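Local coordinates for protein host Factor for Q beta (Staphylococcus aureus, PDB 1KQ1) that probably regulates translation by binding RNA, as a bacterial Sm-like protein assembled into a hexameric ring, at residues T20-F25 against G34-Y39; V24-G29 against K57-T62. All coordinates share one frame; numbering follows the deposited sequence.

Contact 1: residues T20-F25 against G34-Y39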
loop_
_atom_site.group_PDB
_atom_site.type_symbol
_atom_site.label_atom_id
_atom_site.label_comp_id
_atom_site.label_asym_id
_atom_site.label_seq_id
_atom_site.Cartn_x
_atom_site.Cartn_y
_atom_site.Cartn_z
ATOM N N THR C 20 17.904 -12.710 -18.358
ATOM C CA THR C 20 17.616 -13.801 -17.487
ATOM C C THR C 20 16.128 -13.911 -17.143
ATOM O O THR C 20 15.392 -12.927 -17.039
ATOM C CB THR C 20 18.600 -13.851 -16.248
ATOM O OG1 THR C 20 17.884 -13.876 -15.016
ATOM C CG2 THR C 20 19.609 -12.714 -16.288
ATOM N N GLU C 21 15.664 -15.149 -17.101
ATOM C CA GLU C 21 14.274 -15.401 -16.776
ATOM C C GLU C 21 14.122 -15.117 -15.279
ATOM O O GLU C 21 14.679 -15.805 -14.445
ATOM C CB GLU C 21 13.976 -16.875 -17.073
ATOM C CG GLU C 21 12.516 -17.261 -16.937
ATOM C CD GLU C 21 11.680 -16.867 -18.133
ATOM O OE1 GLU C 21 12.218 -16.223 -19.058
ATOM O OE2 GLU C 21 10.477 -17.210 -18.152
ATOM N N VAL C 22 13.362 -14.080 -14.939
ATOM C CA VAL C 22 13.162 -13.688 -13.562
ATOM C C VAL C 22 11.696 -13.929 -13.170
ATOM O O VAL C 22 10.817 -13.852 -14.016
ATOM C CB VAL C 22 13.440 -12.159 -13.436
ATOM C CG1 VAL C 22 13.053 -11.625 -12.056
ATOM C CG2 VAL C 22 14.927 -11.881 -13.746
ATOM N N THR C 23 11.504 -14.216 -11.893
ATOM C CA THR C 23 10.171 -14.382 -11.320
ATOM C C THR C 23 9.931 -13.116 -10.466
ATOM O O THR C 23 10.731 -12.763 -9.582
ATOM C CB THR C 23 10.080 -15.597 -10.411
ATOM O OG1 THR C 23 10.282 -16.786 -11.216
ATOM C CG2 THR C 23 8.674 -15.702 -9.769
ATOM N N VAL C 24 8.840 -12.445 -10.769
ATOM C CA VAL C 24 8.448 -11.237 -10.045
ATOM C C VAL C 24 7.278 -11.607 -9.124
ATOM O O VAL C 24 6.238 -12.143 -9.617
ATOM C CB VAL C 24 7.961 -10.177 -11.032
ATOM C CG1 VAL C 24 7.413 -8.922 -10.279
ATOM C CG2 VAL C 24 9.092 -9.755 -11.957
ATOM N N PHE C 25 7.440 -11.392 -7.820
ATOM C CA PHE C 25 6.343 -11.615 -6.893
ATOM C C PHE C 25 5.734 -10.286 -6.602
ATOM O O PHE C 25 6.439 -9.283 -6.442
ATOM C CB PHE C 25 6.823 -12.247 -5.589
ATOM C CG PHE C 25 7.143 -13.688 -5.727
ATOM C CD1 PHE C 25 6.236 -14.639 -5.314
ATOM C CD2 PHE C 25 8.358 -14.067 -6.260
ATOM C CE1 PHE C 25 6.544 -16.003 -5.428
ATOM C CE2 PHE C 25 8.682 -15.429 -6.382
ATOM C CZ PHE C 25 7.762 -16.388 -5.958
ATOM N N GLY C 34 9.382 -14.010 -16.509
ATOM C CA GLY C 34 9.647 -13.439 -17.815
ATOM C C GLY C 34 11.028 -12.818 -17.871
ATOM O O GLY C 34 11.851 -13.019 -16.970
ATOM N N VAL C 35 11.244 -12.072 -18.940
ATOM C CA VAL C 35 12.511 -11.393 -19.145
ATOM C C VAL C 35 12.274 -9.897 -19.019
ATOM O O VAL C 35 11.328 -9.357 -19.624
ATOM C CB VAL C 35 13.058 -11.660 -20.562
ATOM C CG1 VAL C 35 14.286 -10.791 -20.808
ATOM C CG2 VAL C 35 13.422 -13.126 -20.707
ATOM N N ILE C 36 13.127 -9.234 -18.238
ATOM C CA ILE C 36 13.024 -7.803 -18.114
ATOM C C ILE C 36 13.638 -7.191 -19.383
ATOM O O ILE C 36 14.858 -7.330 -19.666
ATOM C CB ILE C 36 13.728 -7.327 -16.850
ATOM C CG1 ILE C 36 12.995 -7.893 -15.631
ATOM C CG2 ILE C 36 13.792 -5.798 -16.835
ATOM C CD1 ILE C 36 13.691 -7.644 -14.276
ATOM N N GLU C 37 12.808 -6.527 -20.160
ATOM C CA GLU C 37 13.245 -5.878 -21.389
ATOM C C GLU C 37 13.712 -4.471 -21.142
ATOM O O GLU C 37 14.681 -4.006 -21.767
ATOM C CB GLU C 37 12.118 -5.849 -22.414
ATOM C CG GLU C 37 11.682 -7.228 -22.845
ATOM C CD GLU C 37 12.827 -8.041 -23.419
ATOM O OE1 GLU C 37 13.765 -7.426 -23.973
ATOM O OE2 GLU C 37 12.785 -9.286 -23.321
ATOM N N GLU C 38 13.022 -3.763 -20.257
ATOM C CA GLU C 38 13.390 -2.405 -19.923
ATOM C C GLU C 38 12.782 -2.104 -18.576
ATOM O O GLU C 38 11.882 -2.813 -18.135
ATOM C CB GLU C 38 12.786 -1.428 -20.931
ATOM C CG GLU C 38 13.002 -1.771 -22.376
ATOM C CD GLU C 38 12.261 -0.828 -23.287
ATOM O OE1 GLU C 38 12.453 0.404 -23.150
ATOM O OE2 GLU C 38 11.489 -1.319 -24.138
ATOM N N TYR C 39 13.268 -1.047 -17.936
ATOM C CA TYR C 39 12.719 -0.639 -16.644
ATOM C C TYR C 39 13.127 0.797 -16.376
ATOM O O TYR C 39 14.065 1.320 -16.999
ATOM C CB TYR C 39 13.261 -1.562 -15.538
ATOM C CG TYR C 39 14.749 -1.394 -15.258
ATOM C CD1 TYR C 39 15.205 -0.394 -14.409
ATOM C CD2 TYR C 39 15.704 -2.178 -15.919
ATOM C CE1 TYR C 39 16.556 -0.155 -14.217
ATOM C CE2 TYR C 39 17.083 -1.928 -15.725
ATOM C CZ TYR C 39 17.489 -0.925 -14.878
ATOM O OH TYR C 39 18.855 -0.684 -14.651
HETATM O O HOH W 1 15.567 -10.303 -17.282
#

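Contact 2: residues V24-G29 against K57-T62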
loop_
_atom_site.group_PDB
_atom_site.type_symbol
_atom_site.label_atom_id
_atom_site.label_comp_id
_atom_site.label_asym_id
_atom_site.label_seq_id
_atom_site.Cartn_x
_atom_site.Cartn_y
_atom_site.Cartn_z
ATOM N N VAL C 24 8.840 -12.445 -10.769
ATOM C CA VAL C 24 8.448 -11.237 -10.045
ATOM C C VAL C 24 7.278 -11.607 -9.124
ATOM O O VAL C 24 6.238 -12.143 -9.617
ATOM C CB VAL C 24 7.961 -10.177 -11.032
ATOM C CG1 VAL C 24 7.413 -8.922 -10.279
ATOM C CG2 VAL C 24 9.092 -9.755 -11.957
ATOM N N PHE C 25 7.440 -11.392 -7.820
ATOM C CA PHE C 25 6.343 -11.615 -6.893
ATOM C C PHE C 25 5.734 -10.286 -6.602
ATOM O O PHE C 25 6.439 -9.283 -6.442
ATOM C CB PHE C 25 6.823 -12.247 -5.589
ATOM C CG PHE C 25 7.143 -13.688 -5.727
ATOM C CD1 PHE C 25 6.236 -14.639 -5.314
ATOM C CD2 PHE C 25 8.358 -14.067 -6.260
ATOM C CE1 PHE C 25 6.544 -16.003 -5.428
ATOM C CE2 PHE C 25 8.682 -15.429 -6.382
ATOM C CZ PHE C 25 7.762 -16.388 -5.958
ATOM N N PHE C 26 4.404 -10.272 -6.532
ATOM C CA PHE C 26 3.659 -9.019 -6.261
ATOM C C PHE C 26 3.264 -8.866 -4.798
ATOM O O PHE C 26 3.386 -9.796 -4.021
ATOM C CB PHE C 26 2.410 -9.030 -7.161
ATOM C CG PHE C 26 2.724 -8.958 -8.605
ATOM C CD1 PHE C 26 2.798 -7.715 -9.232
ATOM C CD2 PHE C 26 2.973 -10.125 -9.337
ATOM C CE1 PHE C 26 3.123 -7.645 -10.599
ATOM C CE2 PHE C 26 3.304 -10.061 -10.706
ATOM C CZ PHE C 26 3.376 -8.811 -11.319
ATOM N N LEU C 27 2.736 -7.693 -4.425
ATOM C CA LEU C 27 2.322 -7.484 -3.050
ATOM C C LEU C 27 1.300 -8.483 -2.588
ATOM O O LEU C 27 1.287 -8.815 -1.399
ATOM C CB LEU C 27 1.730 -6.093 -2.850
ATOM C CG LEU C 27 2.601 -4.895 -3.185
ATOM C CD1 LEU C 27 1.846 -3.604 -2.766
ATOM C CD2 LEU C 27 3.906 -5.001 -2.449
ATOM N N ASN C 28 0.440 -8.964 -3.494
ATOM C CA ASN C 28 -0.551 -9.930 -3.052
ATOM C C ASN C 28 -0.039 -11.369 -3.033
ATOM O O ASN C 28 -0.823 -12.288 -2.739
ATOM C CB ASN C 28 -1.809 -9.831 -3.927
ATOM C CG ASN C 28 -1.651 -10.517 -5.267
ATOM O OD1 ASN C 28 -0.566 -10.568 -5.851
ATOM N ND2 ASN C 28 -2.758 -11.054 -5.779
ATOM N N GLY C 29 1.246 -11.581 -3.334
ATOM C CA GLY C 29 1.814 -12.923 -3.329
ATOM C C GLY C 29 1.791 -13.701 -4.625
ATOM O O GLY C 29 2.400 -14.786 -4.695
ATOM N N LYS C 57 6.495 -0.783 -10.206
ATOM C CA LYS C 57 7.350 -1.179 -9.106
ATOM C C LYS C 57 6.634 -1.091 -7.756
ATOM O O LYS C 57 6.946 -1.838 -6.818
ATOM C CB LYS C 57 8.630 -0.307 -9.057
ATOM C CG LYS C 57 9.743 -0.730 -10.008
ATOM C CD LYS C 57 10.987 0.138 -9.722
ATOM C CE LYS C 57 12.224 -0.315 -10.518
ATOM N NZ LYS C 57 13.451 0.584 -10.276
ATOM N N HIS C 58 5.659 -0.174 -7.628
ATOM C CA HIS C 58 4.974 -0.077 -6.354
ATOM C C HIS C 58 4.214 -1.348 -6.006
ATOM O O HIS C 58 3.884 -1.562 -4.828
ATOM C CB HIS C 58 4.036 1.168 -6.290
ATOM C CG HIS C 58 2.899 1.168 -7.276
ATOM N ND1 HIS C 58 2.656 2.248 -8.103
ATOM C CD2 HIS C 58 1.895 0.284 -7.506
ATOM C CE1 HIS C 58 1.560 2.027 -8.810
ATOM N NE2 HIS C 58 1.075 0.840 -8.472
ATOM N N ALA C 59 3.949 -2.194 -7.008
ATOM C CA ALA C 59 3.238 -3.440 -6.756
ATOM C C ALA C 59 4.154 -4.644 -6.604
ATOM O O ALA C 59 3.679 -5.770 -6.365
ATOM C CB ALA C 59 2.221 -3.703 -7.878
ATOM N N ILE C 60 5.460 -4.441 -6.817
ATOM C CA ILE C 60 6.387 -5.564 -6.693
ATOM C C ILE C 60 6.894 -5.771 -5.290
ATOM O O ILE C 60 7.189 -4.812 -4.556
ATOM C CB ILE C 60 7.599 -5.347 -7.637
ATOM C CG1 ILE C 60 7.109 -5.286 -9.085
ATOM C CG2 ILE C 60 8.661 -6.478 -7.409
ATOM C CD1 ILE C 60 8.235 -4.864 -10.050
ATOM N N SER C 61 6.925 -7.051 -4.890
ATOM C CA SER C 61 7.493 -7.415 -3.588
ATOM C C SER C 61 8.922 -7.898 -3.746
ATOM O O SER C 61 9.851 -7.388 -3.066
ATOM C CB SER C 61 6.658 -8.545 -3.000
ATOM O OG SER C 61 7.340 -8.990 -1.855
ATOM N N THR C 62 9.118 -8.852 -4.654
ATOM C CA THR C 62 10.435 -9.490 -4.781
ATOM C C THR C 62 10.775 -9.918 -6.174
ATOM O O THR C 62 9.896 -10.247 -6.946
ATOM C CB THR C 62 10.394 -10.816 -3.948
ATOM O OG1 THR C 62 9.951 -10.545 -2.621
ATOM C CG2 THR C 62 11.773 -11.523 -3.859
#

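Contact 1: residues T20-F25 against G34-Y39
Gly34 has the most surface buried here, and both its N and its O are bonded to Val22. The amide N of Val22 donates to Gly34 O at 2.7 Å, and Gly34 N returns a bond to Val22 O at 2.9 Å. Both donors lie nearly along the axis of the accepting C=O. This closed ring of two bonds marks Val22 and Gly34 as an antiparallel hydrogen-bonded pair. Glu21 CA adds a C-H...O contact to the same Gly34 carbonyl at 3.4 Å. The strand directions diverge strongly, by 97° between segments 21-25 and 34-39; past this pair the strands splay, and a single water takes the place of a direct backbone bond. It donates to Thr20 O at 2.6 Å and accepts from Ile36 N at 2.8 Å, bridging the opening strands. Val22 has CG1 anti to its backbone N (chi1 172°), which sets CG2 beside that N and toward the tip of Ile36, meeting CD1 loosely at 4.4 Å. Glu21 and Val35 occupy the other face. The Glu21 chain leaves with CG anti to its backbone N, then bends at chi2 (79°) and folds its carboxylate over the backbone of Gly34. There OE1 touches CG2 of Val35 at 3.7 Å, the two side chains crossing at about a right angle, a van der Waals contact rather than a polar one. The pair belongs to the hairpin of strands 21-26 and 31-39 in the strongly bent antiparallel sheet of the Sm fold. Val22 and Ile36 pack on Phe15 of helix 7-17, Ile36 also packs on Val44 and Leu46 of strand 43-48, and strand 60-65 flanks strand 21-26 on its other edge.

Contact 2: residues V24-G29 against K57-T62
Leu27 lays its branched end along the backbone of the 3-10 segment 57-59, with CG against Ala59 O at 3.5 Å and CD1 against His58 O at 3.5 Å. Its CG stands anti to its own carbonyl carbon, and its amide N donates to the same Ala59 O at 2.9 Å, from above the carbonyl plane and bent to 142°. Deeper in the strands, Phe25 N gives Thr62 O a nearly straight bond of 2.8 Å (172°). The carbonyl of Phe25 then takes two donors: Ser61 N in its plane at 2.8 Å, and Thr62 N, well out of that plane, at 3.2 Å. Ser61 and Thr62 facing the single residue Phe25 form a classic beta bulge, which shifts the register by one where strand 21-26 meets the closing strand 60-65 of the Sm fold. On the buried side, Val24 CG1 packs obliquely on Ile60 CG1 at 3.8 Å. The same methyl sits 4.2 Å above the ring plane of Phe26, offset toward its rim. Phe26 and Ile60 both pack on Ile55 of strand 51-56. From Phe26 to Gly29 the chain reverses in a type I beta turn. Thr62 also pairs with a strand of the third subunit, while Phe26 packs on Thr62 of the second subunit.

Both contacts start from strand 21-26, sharing Val24 and Phe25, and pair its opposite edges: contact 1 joins it to strand 31-39 and contact 2 to strand 60-65. Their centres are about 12 Å apart. The centre of the first lies about 4 Å from the centre of the chain, that of the second about 10 Å from it. Contact 1 is backed by the N-terminal helix, whereas contact 2 takes part in the interfaces through which the sheet runs on into neighbouring subunits of the hexamer. Near contact 2, a bound acetic acid, probably from the crystallisation liquor, comes within about 3 Å of the Phe26 side chain (nearest atoms).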